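Local coordinates for protein SAM dependent methyltransferase (Aquifex aeolicus, PDB 3DH0) that binds S-adenosylmethionine and probably transfers its methyl group to an acceptor substrate, as a member of the Rossmann-like methyltransferases, at residues I142-E147 with K151-E156; K64-D69 with I100-N105; K31-K36 with V175-E180. All blocks are in the same frame, centred on the assembly; numbering follows the deposited sequence.

Contact 1 (I142-E147 with K151-E156); sequences IDWKKE and KGPPPE
Two backbone oxygens hold the ammonium of Lys146: NZ donates to Pro155 O at 2.9 Å and, weakly, to Val158 O further along the same loop. In the first bond the donor meets the carbonyl from above, 51° out of its plane and not along a lone pair. The site lies at the C-terminal end of strand 137-144 in the Rossmann-like methyltransferase sheet, where the chain leaves the strand and turns onto a steeply inclined course before helix 161-170. Lys146 carries CG anti to its backbone N and runs nearly straight until a bend at chi4 brings NZ up to the carbonyl.

The apolar half of the contact is built on the indole of Trp144. CH-pi geometry supports this on one ring face: Gly152 CA sits 3.8 Å from the centroid of the six-membered ring and 11° off its normal, while Pro153 CD lies 3.5 Å from the centroid of the five-membered ring and 17° off. Lys151 approaches differently, its CE meeting CH2 of Trp144 at the ring edge, 3.7 Å away and near the ring plane. The indole also meets the ring of Phe114 at an inclination, and its side chain is about 6 Å from the bound S-adenosylmethionine, which places this turn beside the cofactor pocket. Arg149, between the two segments, ties them further, its NH2 donating to both Lys145 O and Pro153 O. Before the turn, Asp143 OD1 accepts a hydrogen bond from the backbone N of Trp144 through its anti lone pair, and OD2 bonds His117 ND1. At the far end of the contact, Pro155 CB rests against Glu147 O, 3.3 Å away.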
loop_
_atom_site.group_PDB
_atom_site.type_symbol
_atom_site.label_atom_id
_atom_site.label_comp_id
_atom_site.label_asym_id
_atom_site.label_seq_id
_atom_site.Cartn_x
_atom_site.Cartn_y
_atom_site.Cartn_z
ATOM N N ILE A 142 -3.379 4.603 -2.597
ATOM C CA ILE A 142 -4.781 4.858 -2.257
ATOM C C ILE A 142 -4.950 5.529 -0.892
ATOM O O ILE A 142 -4.460 5.017 0.114
ATOM C CB ILE A 142 -5.602 3.535 -2.266
ATOM C CG1 ILE A 142 -5.623 2.946 -3.678
ATOM C CG2 ILE A 142 -7.025 3.786 -1.780
ATOM C CD1 ILE A 142 -6.489 1.708 -3.829
ATOM N N ASP A 143 -5.643 6.665 -0.852
ATOM C CA ASP A 143 -5.857 7.349 0.422
ATOM C C ASP A 143 -7.153 8.156 0.561
ATOM O O ASP A 143 -7.853 8.392 -0.417
ATOM C CB ASP A 143 -4.663 8.250 0.748
ATOM C CG ASP A 143 -4.245 8.135 2.203
ATOM O OD1 ASP A 143 -5.148 8.122 3.074
ATOM O OD2 ASP A 143 -3.026 8.048 2.478
ATOM N N TRP A 144 -7.460 8.579 1.789
ATOM C CA TRP A 144 -8.673 9.358 2.074
ATOM C C TRP A 144 -8.637 10.715 1.410
ATOM O O TRP A 144 -7.555 11.262 1.180
ATOM C CB TRP A 144 -8.846 9.614 3.571
ATOM C CG TRP A 144 -8.898 8.411 4.432
ATOM C CD1 TRP A 144 -7.885 7.905 5.192
ATOM C CD2 TRP A 144 -10.037 7.578 4.664
ATOM N NE1 TRP A 144 -8.326 6.804 5.888
ATOM C CE2 TRP A 144 -9.643 6.583 5.582
ATOM C CE3 TRP A 144 -11.352 7.578 4.187
ATOM C CZ2 TRP A 144 -10.529 5.595 6.034
ATOM C CZ3 TRP A 144 -12.227 6.597 4.633
ATOM C CH2 TRP A 144 -11.813 5.623 5.546
ATOM N N LYS A 145 -9.825 11.264 1.145
ATOM C CA LYS A 145 -9.984 12.581 0.522
ATOM C C LYS A 145 -9.608 13.641 1.564
ATOM O O LYS A 145 -9.687 13.380 2.770
ATOM C CB LYS A 145 -11.443 12.769 0.078
ATOM C CG LYS A 145 -11.608 13.189 -1.372
ATOM C CD LYS A 145 -11.869 12.009 -2.299
ATOM C CE LYS A 145 -13.367 11.691 -2.386
ATOM N NZ LYS A 145 -13.659 10.531 -3.284
ATOM N N LYS A 146 -9.203 14.829 1.124
ATOM C CA LYS A 146 -8.822 15.852 2.095
ATOM C C LYS A 146 -9.943 16.826 2.394
ATOM O O LYS A 146 -9.736 18.038 2.465
ATOM C CB LYS A 146 -7.588 16.649 1.641
ATOM C CG LYS A 146 -6.850 17.317 2.805
ATOM C CD LYS A 146 -5.892 18.393 2.331
ATOM C CE LYS A 146 -4.688 18.535 3.267
ATOM N NZ LYS A 146 -5.067 18.621 4.704
ATOM N N GLU A 147 -11.136 16.280 2.564
ATOM C CA GLU A 147 -12.301 17.072 2.896
ATOM C C GLU A 147 -12.764 16.484 4.210
ATOM O O GLU A 147 -11.943 16.037 5.026
ATOM C CB GLU A 147 -13.374 16.889 1.833
ATOM C CG GLU A 147 -13.824 15.458 1.660
ATOM C CD GLU A 147 -14.183 15.163 0.225
ATOM O OE1 GLU A 147 -15.154 14.409 -0.003
ATOM O OE2 GLU A 147 -13.483 15.680 -0.679
ATOM N N LYS A 151 -16.877 9.067 7.850
ATOM C CA LYS A 151 -16.244 7.751 7.959
ATOM C C LYS A 151 -14.706 7.761 7.994
ATOM O O LYS A 151 -14.096 6.759 8.362
ATOM C CB LYS A 151 -16.744 6.846 6.813
ATOM C CG LYS A 151 -15.787 5.744 6.353
ATOM C CD LYS A 151 -15.655 4.560 7.336
ATOM C CE LYS A 151 -14.550 3.585 6.868
ATOM N NZ LYS A 151 -14.471 2.290 7.639
ATOM N N GLY A 152 -14.064 8.868 7.643
ATOM C CA GLY A 152 -12.608 8.861 7.683
ATOM C C GLY A 152 -11.932 9.854 8.619
ATOM O O GLY A 152 -12.554 10.830 9.066
ATOM N N PRO A 153 -10.635 9.647 8.924
ATOM C CA PRO A 153 -9.838 10.513 9.810
ATOM C C PRO A 153 -9.826 11.995 9.420
ATOM O O PRO A 153 -10.098 12.354 8.264
ATOM C CB PRO A 153 -8.445 9.893 9.735
ATOM C CG PRO A 153 -8.416 9.286 8.381
ATOM C CD PRO A 153 -9.774 8.625 8.309
ATOM N N PRO A 154 -9.504 12.875 10.390
ATOM C CA PRO A 154 -9.443 14.336 10.203
ATOM C C PRO A 154 -8.604 14.758 8.999
ATOM O O PRO A 154 -7.517 14.220 8.756
ATOM C CB PRO A 154 -8.887 14.851 11.542
ATOM C CG PRO A 154 -8.179 13.643 12.128
ATOM C CD PRO A 154 -9.118 12.512 11.765
ATOM N N PRO A 155 -9.092 15.755 8.247
ATOM C CA PRO A 155 -8.423 16.268 7.051
ATOM C C PRO A 155 -7.012 16.786 7.227
ATOM O O PRO A 155 -6.180 16.563 6.352
ATOM C CB PRO A 155 -9.374 17.349 6.562
ATOM C CG PRO A 155 -9.900 17.914 7.864
ATOM C CD PRO A 155 -10.189 16.653 8.657
ATOM N N GLU A 156 -6.723 17.477 8.332
ATOM C CA GLU A 156 -5.364 18.004 8.511
ATOM C C GLU A 156 -4.389 16.855 8.718
ATOM O O GLU A 156 -3.165 17.040 8.722
ATOM C CB GLU A 156 -5.258 18.959 9.710
ATOM C CG GLU A 156 -6.563 19.501 10.247
ATOM C CD GLU A 156 -7.334 18.468 11.052
ATOM O OE1 GLU A 156 -6.705 17.693 11.816
ATOM O OE2 GLU A 156 -8.579 18.449 10.920
#

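Contact 2 (K64-D69 with I100-N105); sequences KVYAID and IPLPDN. With SAM (S-adenosylmethionine), chain C.
Tyr66 and Leu102 make the closer part of this contact. Leu102 places CD2 over one face of the phenol ring, 4.2 Å from its centroid and 25° off the normal, which fits a CH-pi contact displaced toward the CG-CD2 side of the ring; the shortest approach is Tyr66 CD2 to Leu102 CD2 at 3.9 Å. The other methyl, CD1, stands over the same face, above Tyr66 CD1, so both branches of the leucine cover the ring. Tyr66 reaches the loop with CG anti to its carbonyl carbon (chi1 -71°). A second apolar pair is looser: Ile68 CD1 comes no nearer to Ile100 CG1 than 4.4 Å.

Strand 64-69 is a parallel strand of the Rossmann-like methyltransferase sheet, lying between 40-43 and 90-94, and the loop 100-105 packs against one face of it on the way to strand 107-113. Leu93 of strand 90-94 touches Leu102 as well, extending the apolar patch.

Toward solvent the character changes. Pro101, Pro103 and Asp104 are exposed, and polar bonds anchor this side of the loop: Arg131 forms a salt bridge with Asp104 and donates to Leu102 O. Lys64 NZ donates to Tyr66 OH at 3.1 Å, giving the phenol hydroxyl a partner on the exposed side.

Beyond Ile68, the buried Asp69 grips the ribose of S-adenosylmethionine: OD1 accepts a hydrogen bond from O2' at 2.5 Å and OD2 one from O3' at 3.2 Å. Backbone amides of Gln71 and Gly47 donate to OD1 and OD2 respectively, holding the carboxylate in place.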
loop_
_atom_site.group_PDB
_atom_site.type_symbol
_atom_site.label_atom_id
_atom_site.label_comp_id
_atom_site.label_asym_id
_atom_site.label_seq_id
_atom_site.Cartn_x
_atom_site.Cartn_y
_atom_site.Cartn_z
ATOM N N LYS A 64 4.289 -13.198 -5.711
ATOM C CA LYS A 64 4.730 -13.079 -4.339
ATOM C C LYS A 64 4.276 -11.762 -3.739
ATOM O O LYS A 64 4.139 -10.763 -4.434
ATOM C CB LYS A 64 6.251 -13.182 -4.278
ATOM C CG LYS A 64 6.773 -13.705 -2.957
ATOM C CD LYS A 64 8.287 -13.642 -2.928
ATOM C CE LYS A 64 8.917 -14.392 -4.088
ATOM N NZ LYS A 64 10.390 -14.262 -4.053
ATOM N N VAL A 65 4.037 -11.764 -2.439
ATOM C CA VAL A 65 3.604 -10.556 -1.766
ATOM C C VAL A 65 4.495 -10.228 -0.576
ATOM O O VAL A 65 4.558 -10.982 0.386
ATOM C CB VAL A 65 2.146 -10.690 -1.253
ATOM C CG1 VAL A 65 1.729 -9.411 -0.553
ATOM C CG2 VAL A 65 1.200 -10.993 -2.399
ATOM N N TYR A 66 5.200 -9.111 -0.650
ATOM C CA TYR A 66 6.035 -8.690 0.461
ATOM C C TYR A 66 5.229 -7.674 1.240
ATOM O O TYR A 66 4.914 -6.607 0.729
ATOM C CB TYR A 66 7.332 -8.038 -0.024
ATOM C CG TYR A 66 8.312 -9.003 -0.635
ATOM C CD1 TYR A 66 8.977 -9.936 0.155
ATOM C CD2 TYR A 66 8.545 -9.006 -2.009
ATOM C CE1 TYR A 66 9.839 -10.846 -0.405
ATOM C CE2 TYR A 66 9.404 -9.915 -2.576
ATOM C CZ TYR A 66 10.045 -10.831 -1.769
ATOM O OH TYR A 66 10.880 -11.752 -2.327
ATOM N N ALA A 67 4.893 -8.016 2.474
ATOM C CA ALA A 67 4.115 -7.138 3.326
ATOM C C ALA A 67 5.000 -6.537 4.411
ATOM O O ALA A 67 5.319 -7.201 5.383
ATOM C CB ALA A 67 2.971 -7.918 3.960
ATOM N N ILE A 68 5.394 -5.281 4.249
ATOM C CA ILE A 68 6.237 -4.630 5.240
ATOM C C ILE A 68 5.458 -3.729 6.182
ATOM O O ILE A 68 4.281 -3.487 6.000
ATOM C CB ILE A 68 7.329 -3.784 4.575
ATOM C CG1 ILE A 68 6.683 -2.796 3.599
ATOM C CG2 ILE A 68 8.348 -4.686 3.887
ATOM C CD1 ILE A 68 7.643 -1.786 2.984
ATOM N N ASP A 69 6.138 -3.245 7.205
ATOM C CA ASP A 69 5.538 -2.362 8.182
ATOM C C ASP A 69 6.577 -2.044 9.237
ATOM O O ASP A 69 7.222 -2.943 9.766
ATOM C CB ASP A 69 4.326 -3.018 8.830
ATOM C CG ASP A 69 3.369 -2.001 9.422
ATOM O OD1 ASP A 69 3.816 -1.167 10.231
ATOM O OD2 ASP A 69 2.174 -2.026 9.077
ATOM N N ILE A 100 13.932 -0.475 2.959
ATOM C CA ILE A 100 13.174 -1.689 2.683
ATOM C C ILE A 100 14.180 -2.837 2.601
ATOM O O ILE A 100 15.128 -2.797 1.829
ATOM C CB ILE A 100 12.382 -1.548 1.365
ATOM C CG1 ILE A 100 11.486 -0.311 1.448
ATOM C CG2 ILE A 100 11.534 -2.791 1.121
ATOM C CD1 ILE A 100 11.007 0.210 0.122
ATOM N N PRO A 101 13.981 -3.882 3.406
ATOM C CA PRO A 101 14.872 -5.045 3.441
ATOM C C PRO A 101 14.884 -5.929 2.201
ATOM O O PRO A 101 15.012 -7.142 2.302
ATOM C CB PRO A 101 14.391 -5.792 4.675
ATOM C CG PRO A 101 12.923 -5.535 4.642
ATOM C CD PRO A 101 12.839 -4.068 4.318
ATOM N N LEU A 102 14.786 -5.320 1.032
ATOM C CA LEU A 102 14.768 -6.076 -0.208
ATOM C C LEU A 102 15.889 -5.675 -1.158
ATOM O O LEU A 102 16.409 -4.562 -1.080
ATOM C CB LEU A 102 13.428 -5.855 -0.910
ATOM C CG LEU A 102 12.282 -6.863 -0.801
ATOM C CD1 LEU A 102 12.161 -7.459 0.568
ATOM C CD2 LEU A 102 11.025 -6.134 -1.181
ATOM N N PRO A 103 16.302 -6.596 -2.048
ATOM C CA PRO A 103 17.366 -6.245 -2.998
ATOM C C PRO A 103 16.799 -5.429 -4.161
ATOM O O PRO A 103 15.601 -5.458 -4.418
ATOM C CB PRO A 103 17.912 -7.605 -3.443
ATOM C CG PRO A 103 16.759 -8.536 -3.252
ATOM C CD PRO A 103 16.157 -8.061 -1.945
ATOM N N ASP A 104 17.656 -4.695 -4.859
ATOM C CA ASP A 104 17.216 -3.882 -5.981
ATOM C C ASP A 104 16.409 -4.660 -7.013
ATOM O O ASP A 104 16.518 -5.878 -7.130
ATOM C CB ASP A 104 18.413 -3.261 -6.698
ATOM C CG ASP A 104 19.254 -2.391 -5.799
ATOM O OD1 ASP A 104 19.773 -1.373 -6.293
ATOM O OD2 ASP A 104 19.419 -2.717 -4.611
ATOM N N ASN A 105 15.593 -3.924 -7.756
ATOM C CA ASN A 105 14.783 -4.468 -8.838
ATOM C C ASN A 105 14.100 -5.798 -8.548
ATOM O O ASN A 105 14.217 -6.758 -9.313
ATOM C CB ASN A 105 15.669 -4.577 -10.074
ATOM C CG ASN A 105 16.510 -3.325 -10.283
ATOM O OD1 ASN A 105 15.977 -2.246 -10.542
ATOM N ND2 ASN A 105 17.825 -3.458 -10.147
HETATM N N SAM C . -3.007 -0.525 4.786
HETATM C CA SAM C . -3.583 -1.179 6.000
HETATM C C SAM C . -4.944 -1.760 5.694
HETATM O O SAM C . -5.397 -1.630 4.556
HETATM O OXT SAM C . -5.520 -2.350 6.664
HETATM C CB SAM C . -3.704 -0.158 7.127
HETATM C CG SAM C . -2.463 0.636 7.196
HETATM S SD SAM C . -2.276 1.952 8.430
HETATM C CE SAM C . -3.407 3.211 7.834
HETATM C "C5'" SAM C . -0.689 2.520 8.038
HETATM C "C4'" SAM C . 0.456 1.625 8.464
HETATM O "O4'" SAM C . 1.619 2.272 7.962
HETATM C "C3'" SAM C . 0.702 1.633 9.986
HETATM O "O3'" SAM C . 0.356 0.289 10.427
HETATM C "C2'" SAM C . 2.192 1.838 10.172
HETATM O "O2'" SAM C . 2.887 1.030 11.098
HETATM C "C1'" SAM C . 2.685 1.821 8.691
HETATM N N9 SAM C . 3.793 2.691 8.345
HETATM C C8 SAM C . 4.029 4.012 8.666
HETATM N N7 SAM C . 5.129 4.473 8.158
HETATM C C5 SAM C . 5.664 3.394 7.455
HETATM C C6 SAM C . 6.844 3.240 6.673
HETATM N N6 SAM C . 7.719 4.254 6.493
HETATM N N1 SAM C . 7.091 2.005 6.086
HETATM C C2 SAM C . 6.188 1.016 6.294
HETATM N N3 SAM C . 5.056 1.062 7.004
HETATM C C4 SAM C . 4.849 2.287 7.561
#

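Contact 3 (K31-K36 with V175-E180); sequences KEFGLK and VGRVVE
Arg177 reaches across from the strand to residues Glu32 and Phe33, and its NH2 is the atom that meets both. The salt bridge to Glu32 OE2 is long, 3.4 Å, and the carboxylate and guanidinium planes stand 46° apart, so the two groups are not paired side by side. Over Phe33, NH2 lies 4.1 Å above the ring plane and over its centre. Arg177 CZ is 5.2 Å from the ring centroid, only 6° off the normal, a long cation-pi approach that is at most weakly attractive.

The shape of each side chain explains the meeting: Glu32 sets out with CG opposite its backbone N and stays extended, whereas Arg177 is bent at chi3 (43°), which turns its guanidinium toward the helix end. This contact joins the C-terminal end of helix 26-33 to strand 174-181, an outermost strand of the Rossmann-like methyltransferase sheet.

Further out, a defined backbone feature lies on each side. Helix 26-33 finishes in a Schellman motif at Gly34, whose positive phi lets the chain turn toward Leu35; that residue packs on helix 52-59, and both it and Phe33 touch Phe109 of strand 107-113. On the other side, Gly176 and Arg177 both face Tyr189 of the antiparallel strand 185-191 in a classic beta bulge, and the Arg177 side chain also touches Tyr189.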
loop_
_atom_site.group_PDB
_atom_site.type_symbol
_atom_site.label_atom_id
_atom_site.label_comp_id
_atom_site.label_asym_id
_atom_site.label_seq_id
_atom_site.Cartn_x
_atom_site.Cartn_y
_atom_site.Cartn_z
ATOM N N LYS A 31 -7.133 -4.916 -9.913
ATOM C CA LYS A 31 -7.179 -5.408 -11.284
ATOM C C LYS A 31 -7.169 -4.241 -12.245
ATOM O O LYS A 31 -6.557 -4.296 -13.308
ATOM C CB LYS A 31 -8.445 -6.240 -11.504
ATOM C CG LYS A 31 -8.510 -6.944 -12.847
ATOM C CD LYS A 31 -9.155 -6.098 -13.925
ATOM C CE LYS A 31 -9.249 -6.889 -15.243
ATOM N NZ LYS A 31 -9.921 -8.234 -15.056
ATOM N N GLU A 32 -7.840 -3.176 -11.853
ATOM C CA GLU A 32 -7.913 -2.010 -12.689
ATOM C C GLU A 32 -6.582 -1.253 -12.703
ATOM O O GLU A 32 -6.203 -0.669 -13.717
ATOM C CB GLU A 32 -9.042 -1.122 -12.186
ATOM C CG GLU A 32 -9.344 0.074 -13.058
ATOM C CD GLU A 32 -10.211 1.071 -12.330
ATOM O OE1 GLU A 32 -11.349 0.696 -11.934
ATOM O OE2 GLU A 32 -9.742 2.222 -12.141
ATOM N N PHE A 33 -5.874 -1.263 -11.577
ATOM C CA PHE A 33 -4.583 -0.573 -11.487
ATOM C C PHE A 33 -3.416 -1.349 -12.096
ATOM O O PHE A 33 -2.285 -0.862 -12.101
ATOM C CB PHE A 33 -4.250 -0.224 -10.038
ATOM C CG PHE A 33 -4.791 1.101 -9.592
ATOM C CD1 PHE A 33 -6.119 1.234 -9.199
ATOM C CD2 PHE A 33 -3.970 2.220 -9.576
ATOM C CE1 PHE A 33 -6.628 2.480 -8.788
ATOM C CE2 PHE A 33 -4.456 3.468 -9.172
ATOM C CZ PHE A 33 -5.786 3.600 -8.780
ATOM N N GLY A 34 -3.687 -2.555 -12.591
ATOM C CA GLY A 34 -2.647 -3.341 -13.224
ATOM C C GLY A 34 -1.984 -4.500 -12.496
ATOM O O GLY A 34 -1.028 -5.078 -13.029
ATOM N N LEU A 35 -2.446 -4.867 -11.301
ATOM C CA LEU A 35 -1.803 -5.986 -10.617
ATOM C C LEU A 35 -2.140 -7.247 -11.402
ATOM O O LEU A 35 -3.303 -7.500 -11.724
ATOM C CB LEU A 35 -2.291 -6.125 -9.173
ATOM C CG LEU A 35 -1.653 -7.277 -8.388
ATOM C CD1 LEU A 35 -0.173 -7.039 -8.199
ATOM C CD2 LEU A 35 -2.328 -7.404 -7.058
ATOM N N LYS A 36 -1.126 -8.043 -11.713
ATOM C CA LYS A 36 -1.381 -9.240 -12.482
ATOM C C LYS A 36 -0.755 -10.477 -11.894
ATOM O O LYS A 36 0.121 -10.403 -11.044
ATOM C CB LYS A 36 -0.908 -9.048 -13.926
ATOM C CG LYS A 36 -1.488 -7.803 -14.570
ATOM C CD LYS A 36 -1.124 -7.677 -16.036
ATOM C CE LYS A 36 -1.278 -6.240 -16.500
ATOM N NZ LYS A 36 -2.576 -5.658 -16.055
ATOM N N VAL A 175 3.075 10.294 -12.789
ATOM C CA VAL A 175 1.665 10.012 -12.527
ATOM C C VAL A 175 0.864 10.039 -13.814
ATOM O O VAL A 175 0.936 11.003 -14.570
ATOM C CB VAL A 175 1.034 11.047 -11.576
ATOM C CG1 VAL A 175 -0.392 10.621 -11.238
ATOM C CG2 VAL A 175 1.884 11.203 -10.318
ATOM N N GLY A 176 0.089 8.987 -14.048
ATOM C CA GLY A 176 -0.726 8.911 -15.252
ATOM C C GLY A 176 -2.220 9.078 -15.014
ATOM O O GLY A 176 -2.932 9.614 -15.858
ATOM N N ARG A 177 -2.693 8.629 -13.859
ATOM C CA ARG A 177 -4.102 8.712 -13.525
ATOM C C ARG A 177 -4.332 9.117 -12.079
ATOM O O ARG A 177 -3.511 8.858 -11.209
ATOM C CB ARG A 177 -4.770 7.357 -13.751
ATOM C CG ARG A 177 -5.428 7.172 -15.095
ATOM C CD ARG A 177 -5.593 5.689 -15.420
ATOM N NE ARG A 177 -6.072 4.928 -14.268
ATOM C CZ ARG A 177 -6.096 3.596 -14.191
ATOM N NH1 ARG A 177 -5.667 2.854 -15.208
ATOM N NH2 ARG A 177 -6.544 3.003 -13.086
ATOM N N VAL A 178 -5.466 9.754 -11.839
ATOM C CA VAL A 178 -5.869 10.154 -10.499
ATOM C C VAL A 178 -7.378 10.052 -10.534
ATOM O O VAL A 178 -8.033 10.899 -11.119
ATOM C CB VAL A 178 -5.444 11.596 -10.163
ATOM C CG1 VAL A 178 -6.104 12.039 -8.879
ATOM C CG2 VAL A 178 -3.939 11.660 -9.995
ATOM N N VAL A 179 -7.917 9.002 -9.924
ATOM C CA VAL A 179 -9.353 8.761 -9.918
ATOM C C VAL A 179 -9.944 8.637 -8.517
ATOM O O VAL A 179 -9.279 8.167 -7.597
ATOM C CB VAL A 179 -9.686 7.455 -10.679
ATOM C CG1 VAL A 179 -11.210 7.273 -10.791
ATOM C CG2 VAL A 179 -9.042 7.477 -12.058
ATOM N N GLU A 180 -11.203 9.050 -8.363
ATOM C CA GLU A 180 -11.880 8.948 -7.081
ATOM C C GLU A 180 -12.077 7.460 -6.789
ATOM O O GLU A 180 -12.276 6.668 -7.703
ATOM C CB GLU A 180 -13.238 9.650 -7.136
ATOM C CG GLU A 180 -13.155 11.140 -7.436
ATOM C CD GLU A 180 -14.484 11.854 -7.207
ATOM O OE1 GLU A 180 -15.541 11.183 -7.307
ATOM O OE2 GLU A 180 -14.464 13.083 -6.932
#

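From the N terminus, contact 3 opens first, at the end of helix 26-33, and closes last, on strand 174-181, spanning 138 intervening residues. Within that span contact 2 and then contact 1 follow in series without crossing: contact 2 closes a 30-residue excursion through helix 72-85 and strand 90-94, and contact 1 a turn of three residues after strand 137-144. All three reach one sheet. Contact 2 ties the loop before strand 107-113 to strand 64-69, with its centre 27 Å from that of contact 1, on the opposite side of the chain's centre. Contacts 1 and 3 touch, Lys145 NZ packing 4.0 Å from Glu180 CB.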